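Local coordinates for protein carbonic anhydrase (PDB 7COI) that probably catalyses the reversible hydration of carbon dioxide to hydrogencarbonate and a proton, as a zinc-dependent beta-class carbonic anhydrase, at residues N142-I147 with T176-V181; A183-K188 with E218-L223. All blocks are in the same frame, centred on the assembly; numbering follows the deposited sequence.

Contact 1. Residues N142-I147 with T176-V181. With ZN (zinc ion), chain F; ACT (acetate ion), chain E.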
loop_
_atom_site.group_PDB
_atom_site.type_symbol
_atom_site.label_atom_id
_atom_site.label_comp_id
_atom_site.label_asym_id
_atom_site.label_seq_id
_atom_site.Cartn_x
_atom_site.Cartn_y
_atom_site.Cartn_z
ATOM N N ASN A 142 -10.276 0.910 11.021
ATOM C CA ASN A 142 -10.236 0.436 9.626
ATOM C C ASN A 142 -11.231 -0.722 9.520
ATOM O O ASN A 142 -11.863 -1.102 10.556
ATOM C CB ASN A 142 -8.805 0.115 9.171
ATOM C CG ASN A 142 -8.226 -1.105 9.857
ATOM O OD1 ASN A 142 -8.981 -1.913 10.401
ATOM N ND2 ASN A 142 -6.893 -1.233 9.846
ATOM N N ILE A 143 -11.369 -1.295 8.334
ATOM C CA ILE A 143 -12.302 -2.444 8.148
ATOM C C ILE A 143 -11.782 -3.675 8.918
ATOM O O ILE A 143 -10.701 -4.216 8.577
ATOM C CB ILE A 143 -12.554 -2.766 6.679
ATOM C CG1 ILE A 143 -13.213 -1.589 5.955
ATOM C CG2 ILE A 143 -13.407 -4.031 6.585
ATOM C CD1 ILE A 143 -14.535 -1.117 6.538
ATOM N N ALA A 144 -12.533 -4.089 9.937
ATOM C CA ALA A 144 -12.288 -5.308 10.742
ATOM C C ALA A 144 -10.964 -5.236 11.495
ATOM O O ALA A 144 -10.414 -6.304 11.841
ATOM C CB ALA A 144 -12.299 -6.522 9.845
ATOM N N ASN A 145 -10.498 -4.033 11.854
ATOM C CA ASN A 145 -9.338 -3.878 12.777
ATOM C C ASN A 145 -8.212 -4.811 12.291
ATOM O O ASN A 145 -7.545 -5.430 13.127
ATOM C CB ASN A 145 -9.752 -4.087 14.254
ATOM C CG ASN A 145 -10.554 -5.346 14.572
ATOM O OD1 ASN A 145 -11.769 -5.346 14.456
ATOM N ND2 ASN A 145 -9.877 -6.405 15.013
ATOM N N VAL A 146 -7.923 -4.822 10.986
ATOM C CA VAL A 146 -6.906 -5.725 10.377
ATOM C C VAL A 146 -5.555 -5.021 10.402
ATOM O O VAL A 146 -5.466 -3.842 10.028
ATOM C CB VAL A 146 -7.297 -6.143 8.949
ATOM C CG1 VAL A 146 -6.198 -6.939 8.256
ATOM C CG2 VAL A 146 -8.575 -6.939 8.965
ATOM N N ILE A 147 -4.527 -5.729 10.859
ATOM C CA ILE A 147 -3.124 -5.252 10.788
ATOM C C ILE A 147 -2.422 -5.987 9.664
ATOM O O ILE A 147 -1.980 -7.136 9.874
ATOM C CB ILE A 147 -2.378 -5.403 12.126
ATOM C CG1 ILE A 147 -3.207 -4.852 13.290
ATOM C CG2 ILE A 147 -1.004 -4.769 12.038
ATOM C CD1 ILE A 147 -2.416 -4.156 14.352
ATOM N N THR A 176 -18.178 -8.180 18.014
ATOM C CA THR A 176 -19.210 -9.131 17.562
ATOM C C THR A 176 -19.956 -8.489 16.393
ATOM O O THR A 176 -20.072 -7.224 16.343
ATOM C CB THR A 176 -20.112 -9.539 18.740
ATOM O OG1 THR A 176 -20.853 -8.394 19.165
ATOM C CG2 THR A 176 -19.317 -10.105 19.888
ATOM N N LYS A 177 -20.498 -9.318 15.505
ATOM C CA LYS A 177 -21.299 -8.862 14.332
ATOM C C LYS A 177 -20.433 -7.997 13.396
ATOM O O LYS A 177 -20.955 -7.024 12.855
ATOM C CB LYS A 177 -22.524 -8.088 14.806
ATOM C CG LYS A 177 -23.339 -8.794 15.889
ATOM C CD LYS A 177 -24.040 -10.007 15.368
ATOM C CE LYS A 177 -25.249 -9.652 14.519
ATOM N NZ LYS A 177 -25.371 -10.470 13.280
ATOM N N CYS A 178 -19.152 -8.318 13.258
ATOM C CA CYS A 178 -18.212 -7.573 12.359
ATOM C C CYS A 178 -18.477 -7.979 10.919
ATOM O O CYS A 178 -18.205 -9.132 10.579
ATOM C CB CYS A 178 -16.755 -7.809 12.739
ATOM S SG CYS A 178 -15.632 -6.818 11.719
ATOM N N GLY A 179 -18.936 -7.032 10.087
ATOM C CA GLY A 179 -19.187 -7.230 8.643
ATOM C C GLY A 179 -17.944 -7.608 7.860
ATOM O O GLY A 179 -18.073 -8.332 6.882
ATOM N N GLY A 180 -16.755 -7.151 8.242
ATOM C CA GLY A 180 -15.512 -7.517 7.551
ATOM C C GLY A 180 -15.145 -8.941 7.848
ATOM O O GLY A 180 -14.800 -9.698 6.941
ATOM N N VAL A 181 -15.266 -9.344 9.107
ATOM C CA VAL A 181 -15.025 -10.764 9.482
ATOM C C VAL A 181 -16.048 -11.636 8.730
ATOM O O VAL A 181 -15.650 -12.665 8.136
ATOM C CB VAL A 181 -15.095 -10.924 11.004
ATOM C CG1 VAL A 181 -15.083 -12.396 11.394
ATOM C CG2 VAL A 181 -13.951 -10.159 11.671
HETATM ZN ZN ZN F . -16.222 -4.624 12.153
HETATM C C ACT E . -17.889 -3.333 9.957
HETATM O O ACT E . -18.795 -2.506 9.945
HETATM O OXT ACT E . -17.860 -4.284 11.073
HETATM C CH3 ACT E . -16.791 -3.413 8.893
#
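Ala144 faces the zinc ligand Cys178 with its methyl group: CB lies 3.8 Å from Cys178 SG, and its CA stands at the same distance from that sulfur. The CB of each residue points toward the opposite segment. The zinc ion is 2.3 Å from Cys178 SG, and seen from SG its direction makes about 104° with that of Ala144 CB, placing the methyl to the side of the metal bond. SG is anti to the backbone N of its own residue (chi1 -176°), beside the carbonyl carbon. Cys178 is the N-cap of helix 179-185, and its SG accepts a weak, nearly straight capping bond (167°) from Val181 N, which lies roughly across from the metal. The same methyl of Ala144 meets Gly180 CA at 4.1 Å, and these two residues mark the closest backbone approach, 5.0 Å between their CA atoms. Ile143 flanks them: CG2 lies between Gly180 CA and the methyl carbon CH3 of an acetate ion, probably from the crystallisation liquor, and CD1 touches the same CH3 at 4.0 Å. Acetate OXT takes a hydrogen bond from Gly179 N and is the fourth ligand of the zinc ion, completing with Cys119, His175 and Cys178 the Cys-His-Cys site of a beta-class carbonic anhydrase. Gln110 of the second subunit also hydrogen-bonds to the acetate through NE2. The loop keeps its own shape through Asn142, whose OD1 accepts from Val146 N while its ND2 donates to Val146 O. No hydrogen bond joins the segments; metal, weak N-H and methyl together grip the zinc-bound sulfur and probably fix its direction.

Contact 2. Residues A183-K188 with E218-L223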
loop_
_atom_site.group_PDB
_atom_site.type_symbol
_atom_site.label_atom_id
_atom_site.label_comp_id
_atom_site.label_asym_id
_atom_site.label_seq_id
_atom_site.Cartn_x
_atom_site.Cartn_y
_atom_site.Cartn_z
ATOM N N ALA A 183 -17.637 -11.051 5.897
ATOM C CA ALA A 183 -17.284 -11.037 4.459
ATOM C C ALA A 183 -16.203 -12.093 4.191
ATOM O O ALA A 183 -16.291 -12.823 3.168
ATOM C CB ALA A 183 -16.834 -9.660 4.057
ATOM N N ALA A 184 -15.192 -12.196 5.069
ATOM C CA ALA A 184 -14.075 -13.140 4.889
ATOM C C ALA A 184 -14.568 -14.597 4.963
ATOM O O ALA A 184 -13.908 -15.471 4.398
ATOM C CB ALA A 184 -12.979 -12.875 5.890
ATOM N N LEU A 185 -15.657 -14.862 5.689
ATOM C CA LEU A 185 -16.223 -16.238 5.821
ATOM C C LEU A 185 -17.169 -16.555 4.648
ATOM O O LEU A 185 -17.597 -17.736 4.534
ATOM C CB LEU A 185 -16.958 -16.330 7.164
ATOM C CG LEU A 185 -16.047 -16.426 8.385
ATOM C CD1 LEU A 185 -16.809 -16.056 9.664
ATOM C CD2 LEU A 185 -15.428 -17.816 8.490
ATOM N N GLY A 186 -17.526 -15.565 3.840
ATOM C CA GLY A 186 -18.304 -15.728 2.583
ATOM C C GLY A 186 -17.394 -15.925 1.374
ATOM O O GLY A 186 -16.172 -15.901 1.530
ATOM N N ASN A 187 -17.946 -16.131 0.197
ATOM C CA ASN A 187 -17.134 -16.339 -1.027
ATOM C C ASN A 187 -17.737 -15.500 -2.146
ATOM O O ASN A 187 -17.656 -15.899 -3.311
ATOM C CB ASN A 187 -16.939 -17.826 -1.331
ATOM C CG ASN A 187 -16.085 -18.517 -0.294
ATOM O OD1 ASN A 187 -14.869 -18.689 -0.470
ATOM N ND2 ASN A 187 -16.703 -18.873 0.817
ATOM N N LYS A 188 -18.227 -14.315 -1.785
ATOM C CA LYS A 188 -18.639 -13.264 -2.733
ATOM C C LYS A 188 -17.423 -12.357 -2.964
ATOM O O LYS A 188 -16.754 -11.999 -1.963
ATOM C CB LYS A 188 -19.838 -12.519 -2.153
ATOM C CG LYS A 188 -20.495 -11.530 -3.100
ATOM C CD LYS A 188 -21.861 -11.047 -2.601
ATOM C CE LYS A 188 -22.265 -9.684 -3.130
ATOM N NZ LYS A 188 -22.519 -8.739 -2.015
ATOM N N GLU A 218 -21.151 -18.049 15.801
ATOM C CA GLU A 218 -19.973 -18.448 16.617
ATOM C C GLU A 218 -18.710 -18.301 15.758
ATOM O O GLU A 218 -17.700 -17.895 16.314
ATOM C CB GLU A 218 -20.051 -19.902 17.089
ATOM C CG GLU A 218 -21.053 -20.184 18.189
ATOM C CD GLU A 218 -21.163 -21.674 18.529
ATOM O OE1 GLU A 218 -21.244 -22.526 17.586
ATOM O OE2 GLU A 218 -21.144 -22.002 19.746
ATOM N N ALA A 219 -18.754 -18.653 14.469
ATOM C CA ALA A 219 -17.594 -18.571 13.544
ATOM C C ALA A 219 -17.167 -17.110 13.384
ATOM O O ALA A 219 -15.946 -16.851 13.386
ATOM C CB ALA A 219 -17.914 -19.182 12.197
ATOM N N VAL A 220 -18.124 -16.191 13.291
ATOM C CA VAL A 220 -17.844 -14.736 13.136
ATOM C C VAL A 220 -17.140 -14.266 14.407
ATOM O O VAL A 220 -16.174 -13.545 14.296
ATOM C CB VAL A 220 -19.107 -13.915 12.829
ATOM C CG1 VAL A 220 -18.883 -12.423 13.012
ATOM C CG2 VAL A 220 -19.632 -14.210 11.432
ATOM N N VAL A 221 -17.578 -14.706 15.589
ATOM C CA VAL A 221 -16.897 -14.346 16.859
ATOM C C VAL A 221 -15.519 -14.992 16.882
ATOM O O VAL A 221 -14.587 -14.290 17.265
ATOM C CB VAL A 221 -17.741 -14.749 18.084
ATOM C CG1 VAL A 221 -16.948 -14.690 19.383
ATOM C CG2 VAL A 221 -18.979 -13.872 18.164
ATOM N N ARG A 222 -15.387 -16.272 16.544
ATOM C CA ARG A 222 -14.107 -17.010 16.669
ATOM C C ARG A 222 -13.098 -16.356 15.737
ATOM O O ARG A 222 -11.977 -16.098 16.162
ATOM C CB ARG A 222 -14.251 -18.494 16.319
ATOM C CG ARG A 222 -12.967 -19.302 16.481
ATOM C CD ARG A 222 -12.343 -19.265 17.856
ATOM N NE ARG A 222 -13.303 -19.848 18.796
ATOM C CZ ARG A 222 -13.566 -21.158 18.955
ATOM N NH1 ARG A 222 -12.920 -22.087 18.268
ATOM N NH2 ARG A 222 -14.490 -21.531 19.821
ATOM N N LEU A 223 -13.497 -16.090 14.508
ATOM C CA LEU A 223 -12.562 -15.480 13.526
ATOM C C LEU A 223 -12.217 -14.058 13.984
ATOM O O LEU A 223 -11.060 -13.650 13.790
ATOM C CB LEU A 223 -13.185 -15.508 12.130
ATOM C CG LEU A 223 -12.267 -14.993 11.025
ATOM C CD1 LEU A 223 -10.912 -15.670 11.041
ATOM C CD2 LEU A 223 -12.912 -15.168 9.673
#
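Helix-to-helix packing joins the C-terminal end of the short helix 179-185, which is N-capped by the zinc ligand Cys178, to the long helix 216-236 of the beta-carbonic anhydrase fold. Leu185 has the largest share, 82 of the 182 Å² buried between the segments. Its CG is anti to the carbonyl carbon (chi1 -75°). The side chains of Leu185 and Val220 cross obliquely, with Leu185 CD1 3.8 Å from Val220 CG2; CD1 also lies 4.2 Å from Ala219 CB. Leu185 and Leu223 approach tip to tip, and the CB of each points toward the opposite helix; here Leu223 CD2 meets both CG and CD2 of Leu185. The closest CA atoms, those of Leu185 and Val220, are 7.6 Å apart, a spacing bridged by side chains, without a hydrogen bond between the segments. Helix 193-206 borders the same packing, with Leu200 against Ala184 and Leu203 against Leu223. Arg204 and Arg201 of that helix hydrogen-bond through NH1 to the carbonyl oxygens of Ala184 and Gly186, respectively, at the exit of the short helix. A single methyl of Leu223 serves both neighbours on helix 179-185: CD2 is 3.6 Å from Leu185 CG and 4.4 Å from Ala184 CB.

In the fold
Helix 179-185 supplies one side of both contacts: its N-terminal end enters contact 1 and its C-terminal end contact 2, with centres 10 Å apart. Contact 1 lies deeper, about 9 Å from the centre of the chain against about 18 Å for contact 2, and all its touching residues are buried; in contact 2, Leu185 remains partly exposed. Their chemistry differs accordingly, since a zinc-bound sulfur and a bound acetate occupy the first, whereas the second is purely aliphatic across its segments. The two also touch directly: Val181 CG1 packs 3.7 Å from Leu223 CB, and Val220 CG1 lies 4.1 Å from Cys178 N, which brings helix 216-236 up behind the zinc ligand.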